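Local coordinates for Non-structural protein 3 (Porcine deltacoronavirus, PDB 6LN0), which is a multidomain coronaviral replicase protein that probably binds ADP-ribose through its macro domain and cleaves the viral polyprotein through its papain-like protease domain, at residues 268-273 against 282-287; 398-401 against 407-410. All blocks are in the same frame, centred on the assembly; numbering follows the deposited sequence.

Interaction 1 of 2, residues 268-273 against 282-287; sequences LFQNTA and ALYREY
The F269 ring turns its edge toward the face of the Y284 ring in a T-shaped pair, with centroids 5.7 Å apart and planes at 89°. The closest carbons are F269 CE1 and Y284 CZ at 4.2 Å, so the approach is made at the hydroxyl-bearing end of the tyrosine. Y284 OH in turn lies near the plane of the phenylalanine, at its rim, 4.0 Å from F269 CD1. One face of F269 has T272 OG1 4.3 Å above its plane, offset toward the rim. F276 adds to the cluster, stacking with F269 and meeting Y284 edge-to-face.

Q270 lays its CG against the hydroxyl of Y284, 3.3 Å from Y284 OH and near the ring plane. With CG anti to the carbonyl carbon and the chain extended beyond it (chi2 -176°), the amide travels past the tyrosine to the edge of Y287, where Q270 NE2 stands 4.3 Å from Y287 CE1. This is proximity rather than a bond; Q270 NE2 and Y287 OH both hydrogen-bond to the carbonyl oxygen of M251, which thus joins the two helices through a shared acceptor.

Within segment 268-273, F269 O accepts two bonds from T272: one from OG1 (3.0 Å), in the carbonyl plane on a lone pair, and one from its backbone N. They brace the turn from F269 to T272.

Direct contact is van der Waals and aromatic, including the Q270 methylene on the Y284 hydroxyl, with no hydrogen bond between the segments; it joins helix 260-270 to helix 278-287 within the papain-like protease region. The edge-to-face geometry fits a weakly electropositive ring edge meeting a pi face, while Q270 NE2 and Y287 OH rely on an acceptor outside both segments.

Interaction 2 of 2, residues 398-401 against 407-410; sequences HCWY and TVNG
One hydrogen bond links the segments: the backbone N of N409 donates to Y401 O at 3.2 Å, with an N-H...O angle of 167°. The donor lies almost straight out from the carbonyl, and V408 CA comes within 3.8 Å of the same oxygen. The segments run roughly antiparallel, their end-to-end directions 157° apart.

Apolar contact centres on W400 and V408. One methyl of the valine, CG1, sits 3.3 Å from W400 CD1 and equally near its NE1, approaching the pyrrole part of the indole obliquely. W400 CG lies between its own backbone N and carbonyl carbon (chi1 68°), bringing the ring to the side where the 407-410 loop passes.

Close packing against backbone completes the contact. W400 CB is 3.9 Å from G410 N, and W400 CG is as near to G410 CA; the glycine, lacking a side chain, brings its main chain directly onto the tryptophan. Two residues earlier in the strand, the H398 ring points an edge at this glycine, with NE2 4.3 Å from G410 CA.

Strand 398-402, outermost of its sheet, pairs through the backbone of W400 with K393 of strand 391-395. The loop before strand 416-423 takes the N409-to-Y401 bond and lies against the side chains of H398 and W400, while H398, C399, Y401 and N409 have side chains against helix 260-270.

Interactions 1 and 2 lie with their centres about 17 Å apart, and helix 260-270 connects them. Just past its C-terminal end, N271 OD1 of interaction 1 is 2.6 Å from Y401 OH of interaction 2, a probable but weak hydrogen bond, and L268 N packs 4.0 Å from Y401 CD1. At its opposite end, C260 is touched by the side chain of H398. A cysteine at a helix start facing a histidine on a sheet strand is consistent with the active-site pairing of papain-like proteases. The zinc site, made by C334, C335, C360 and C363, takes no part in either contact.

Interaction 1 of 2, residues 268-273 against 282-287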
loop_
_atom_site.group_PDB
_atom_site.type_symbol
_atom_site.label_atom_id
_atom_site.label_comp_id
_atom_site.label_asym_id
_atom_site.label_seq_id
_atom_site.Cartn_x
_atom_site.Cartn_y
_atom_site.Cartn_z
ATOM N N LEU A 268 2.818 -23.907 27.164
ATOM C CA LEU A 268 3.465 -23.373 28.361
ATOM C C LEU A 268 2.667 -22.206 28.933
ATOM O O LEU A 268 2.380 -22.161 30.134
ATOM C CB LEU A 268 4.889 -22.930 28.037
ATOM C CG LEU A 268 5.724 -22.396 29.185
ATOM C CD1 LEU A 268 5.924 -23.458 30.253
ATOM C CD2 LEU A 268 7.066 -21.932 28.640
ATOM N N PHE A 269 2.284 -21.256 28.073
ATOM C CA PHE A 269 1.604 -20.063 28.565
ATOM C C PHE A 269 0.313 -20.438 29.277
ATOM O O PHE A 269 0.006 -19.901 30.347
ATOM C CB PHE A 269 1.319 -19.067 27.424
ATOM C CG PHE A 269 0.644 -17.818 27.903
ATOM C CD1 PHE A 269 -0.737 -17.746 27.988
ATOM C CD2 PHE A 269 1.392 -16.754 28.366
ATOM C CE1 PHE A 269 -1.352 -16.624 28.496
ATOM C CE2 PHE A 269 0.779 -15.624 28.880
ATOM C CZ PHE A 269 -0.592 -15.553 28.927
ATOM N N GLN A 270 -0.447 -21.369 28.704
ATOM C CA GLN A 270 -1.688 -21.805 29.329
ATOM C C GLN A 270 -1.468 -22.370 30.728
ATOM O O GLN A 270 -2.396 -22.333 31.543
ATOM C CB GLN A 270 -2.383 -22.839 28.437
ATOM C CG GLN A 270 -3.004 -22.238 27.174
ATOM C CD GLN A 270 -3.764 -23.256 26.352
ATOM O OE1 GLN A 270 -4.955 -23.482 26.575
ATOM N NE2 GLN A 270 -3.076 -23.892 25.399
ATOM N N ASN A 271 -0.267 -22.873 31.033
ATOM C CA ASN A 271 0.030 -23.387 32.363
ATOM C C ASN A 271 0.686 -22.359 33.267
ATOM O O ASN A 271 1.293 -22.742 34.272
ATOM C CB ASN A 271 0.905 -24.642 32.277
ATOM C CG ASN A 271 0.085 -25.885 31.978
ATOM O OD1 ASN A 271 0.143 -26.427 30.871
ATOM N ND2 ASN A 271 -0.725 -26.310 32.944
ATOM N N THR A 272 0.603 -21.080 32.930
ATOM C CA THR A 272 0.963 -20.023 33.860
ATOM C C THR A 272 -0.301 -19.306 34.319
ATOM O O THR A 272 -1.422 -19.662 33.955
ATOM C CB THR A 272 1.922 -19.017 33.237
ATOM O OG1 THR A 272 1.150 -18.097 32.471
ATOM C CG2 THR A 272 2.912 -19.706 32.342
ATOM N N ALA A 273 -0.112 -18.273 35.128
ATOM C CA ALA A 273 -1.231 -17.558 35.712
ATOM C C ALA A 273 -1.392 -16.169 35.123
ATOM O O ALA A 273 -2.144 -15.359 35.671
ATOM C CB ALA A 273 -1.063 -17.477 37.228
ATOM N N ALA A 282 -8.279 -10.508 23.712
ATOM C CA ALA A 282 -9.359 -10.674 22.743
ATOM C C ALA A 282 -9.022 -11.726 21.694
ATOM O O ALA A 282 -9.894 -12.505 21.293
ATOM C CB ALA A 282 -9.682 -9.332 22.067
ATOM N N LEU A 283 -7.782 -11.741 21.192
ATOM C CA LEU A 283 -7.418 -12.816 20.277
ATOM C C LEU A 283 -7.398 -14.144 21.020
ATOM O O LEU A 283 -7.858 -15.171 20.503
ATOM C CB LEU A 283 -6.060 -12.536 19.631
ATOM C CG LEU A 283 -5.798 -11.132 19.052
ATOM C CD1 LEU A 283 -4.519 -11.124 18.247
ATOM C CD2 LEU A 283 -6.964 -10.638 18.204
ATOM N N TYR A 284 -6.925 -14.122 22.263
ATOM C CA TYR A 284 -6.677 -15.361 22.990
ATOM C C TYR A 284 -7.978 -16.039 23.381
ATOM O O TYR A 284 -8.101 -17.260 23.264
ATOM C CB TYR A 284 -5.828 -15.054 24.207
ATOM C CG TYR A 284 -5.494 -16.198 25.102
ATOM C CD1 TYR A 284 -4.774 -17.287 24.639
ATOM C CD2 TYR A 284 -5.833 -16.156 26.450
ATOM C CE1 TYR A 284 -4.426 -18.324 25.499
ATOM C CE2 TYR A 284 -5.486 -17.181 27.313
ATOM C CZ TYR A 284 -4.788 -18.259 26.839
ATOM O OH TYR A 284 -4.459 -19.282 27.699
ATOM N N ARG A 285 -8.977 -15.263 23.802
ATOM C CA ARG A 285 -10.262 -15.879 24.106
ATOM C C ARG A 285 -10.931 -16.436 22.846
ATOM O O ARG A 285 -11.700 -17.398 22.936
ATOM C CB ARG A 285 -11.149 -14.887 24.866
ATOM C CG ARG A 285 -10.686 -14.733 26.336
ATOM C CD ARG A 285 -11.701 -14.051 27.259
ATOM N NE ARG A 285 -12.141 -12.747 26.757
ATOM C CZ ARG A 285 -12.624 -11.771 27.525
ATOM N NH1 ARG A 285 -12.717 -11.945 28.837
ATOM N NH2 ARG A 285 -13.008 -10.619 26.986
ATOM N N GLU A 286 -10.613 -15.913 21.657
ATOM C CA GLU A 286 -11.041 -16.608 20.445
ATOM C C GLU A 286 -10.384 -17.977 20.355
ATOM O O GLU A 286 -11.064 -19.002 20.248
ATOM C CB GLU A 286 -10.725 -15.783 19.199
ATOM C CG GLU A 286 -11.698 -14.670 18.979
ATOM C CD GLU A 286 -11.401 -13.833 17.741
ATOM O OE1 GLU A 286 -10.750 -14.333 16.788
ATOM O OE2 GLU A 286 -11.845 -12.664 17.722
ATOM N N TYR A 287 -9.052 -18.008 20.389
ATOM C CA TYR A 287 -8.325 -19.272 20.326
ATOM C C TYR A 287 -8.873 -20.277 21.333
ATOM O O TYR A 287 -9.132 -21.438 20.992
ATOM C CB TYR A 287 -6.835 -19.015 20.567
ATOM C CG TYR A 287 -5.965 -20.251 20.726
ATOM C CD1 TYR A 287 -5.844 -20.903 21.958
ATOM C CD2 TYR A 287 -5.232 -20.743 19.661
ATOM C CE1 TYR A 287 -5.038 -22.023 22.097
ATOM C CE2 TYR A 287 -4.417 -21.855 19.808
ATOM C CZ TYR A 287 -4.333 -22.482 21.013
ATOM O OH TYR A 287 -3.526 -23.586 21.125
#

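Interaction 2 of 2, residues 398-401 against 407-410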
loop_
_atom_site.group_PDB
_atom_site.type_symbol
_atom_site.label_atom_id
_atom_site.label_comp_id
_atom_site.label_asym_id
_atom_site.label_seq_id
_atom_site.Cartn_x
_atom_site.Cartn_y
_atom_site.Cartn_z
ATOM N N HIS A 398 12.086 -30.380 16.479
ATOM C CA HIS A 398 10.738 -30.478 17.012
ATOM C C HIS A 398 10.782 -29.951 18.439
ATOM O O HIS A 398 11.809 -30.054 19.115
ATOM C CB HIS A 398 10.216 -31.928 16.967
ATOM C CG HIS A 398 8.795 -32.091 17.423
ATOM N ND1 HIS A 398 7.732 -31.480 16.792
ATOM C CD2 HIS A 398 8.260 -32.815 18.439
ATOM C CE1 HIS A 398 6.607 -31.813 17.403
ATOM N NE2 HIS A 398 6.900 -32.620 18.408
ATOM N N CYS A 399 9.683 -29.353 18.884
ATOM C CA CYS A 399 9.604 -28.806 20.230
ATOM C C CYS A 399 8.200 -29.033 20.748
ATOM O O CYS A 399 7.243 -29.093 19.967
ATOM C CB CYS A 399 9.973 -27.309 20.265
ATOM S SG CYS A 399 8.876 -26.220 19.412
ATOM N N TRP A 400 8.076 -29.168 22.066
ATOM C CA TRP A 400 6.801 -29.635 22.578
ATOM C C TRP A 400 6.696 -29.244 24.035
ATOM O O TRP A 400 7.709 -29.132 24.736
ATOM C CB TRP A 400 6.653 -31.157 22.421
ATOM C CG TRP A 400 7.595 -31.944 23.292
ATOM C CD1 TRP A 400 7.374 -32.328 24.578
ATOM C CD2 TRP A 400 8.906 -32.432 22.948
ATOM N NE1 TRP A 400 8.458 -33.028 25.062
ATOM C CE2 TRP A 400 9.410 -33.109 24.081
ATOM C CE3 TRP A 400 9.694 -32.376 21.793
ATOM C CZ2 TRP A 400 10.663 -33.720 24.094
ATOM C CZ3 TRP A 400 10.947 -32.978 21.811
ATOM C CH2 TRP A 400 11.414 -33.646 22.953
ATOM N N TYR A 401 5.462 -29.052 24.483
ATOM C CA TYR A 401 5.218 -28.774 25.887
ATOM C C TYR A 401 5.216 -30.071 26.685
ATOM O O TYR A 401 4.720 -31.105 26.228
ATOM C CB TYR A 401 3.885 -28.058 26.062
ATOM C CG TYR A 401 3.455 -27.969 27.501
ATOM C CD1 TYR A 401 4.280 -27.383 28.455
ATOM C CD2 TYR A 401 2.230 -28.468 27.913
ATOM C CE1 TYR A 401 3.893 -27.301 29.779
ATOM C CE2 TYR A 401 1.832 -28.388 29.233
ATOM C CZ TYR A 401 2.669 -27.804 30.164
ATOM O OH TYR A 401 2.279 -27.724 31.483
ATOM N N THR A 407 4.114 -36.480 31.097
ATOM C CA THR A 407 2.975 -35.589 30.758
ATOM C C THR A 407 3.253 -34.706 29.536
ATOM O O THR A 407 3.238 -33.481 29.607
ATOM C CB THR A 407 2.567 -34.699 31.954
ATOM O OG1 THR A 407 3.710 -33.938 32.427
ATOM C CG2 THR A 407 1.991 -35.536 33.111
ATOM N N VAL A 408 3.379 -35.351 28.382
ATOM C CA VAL A 408 3.984 -34.731 27.208
ATOM C C VAL A 408 2.988 -34.682 26.048
ATOM O O VAL A 408 2.144 -35.570 25.891
ATOM C CB VAL A 408 5.266 -35.499 26.806
ATOM C CG1 VAL A 408 5.811 -35.023 25.511
ATOM C CG2 VAL A 408 6.319 -35.414 27.880
ATOM N N ASN A 409 3.098 -33.631 25.217
ATOM C CA ASN A 409 2.343 -33.490 23.962
ATOM C C ASN A 409 3.150 -33.861 22.711
ATOM O O ASN A 409 2.628 -33.761 21.588
ATOM C CB ASN A 409 1.824 -32.059 23.839
ATOM C CG ASN A 409 0.801 -31.735 24.893
ATOM O OD1 ASN A 409 0.896 -32.196 26.029
ATOM N ND2 ASN A 409 -0.211 -30.971 24.512
ATOM N N GLY A 410 4.408 -34.278 22.887
ATOM C CA GLY A 410 5.284 -34.744 21.827
ATOM C C GLY A 410 6.010 -36.029 22.209
ATOM O O GLY A 410 5.376 -36.994 22.659
#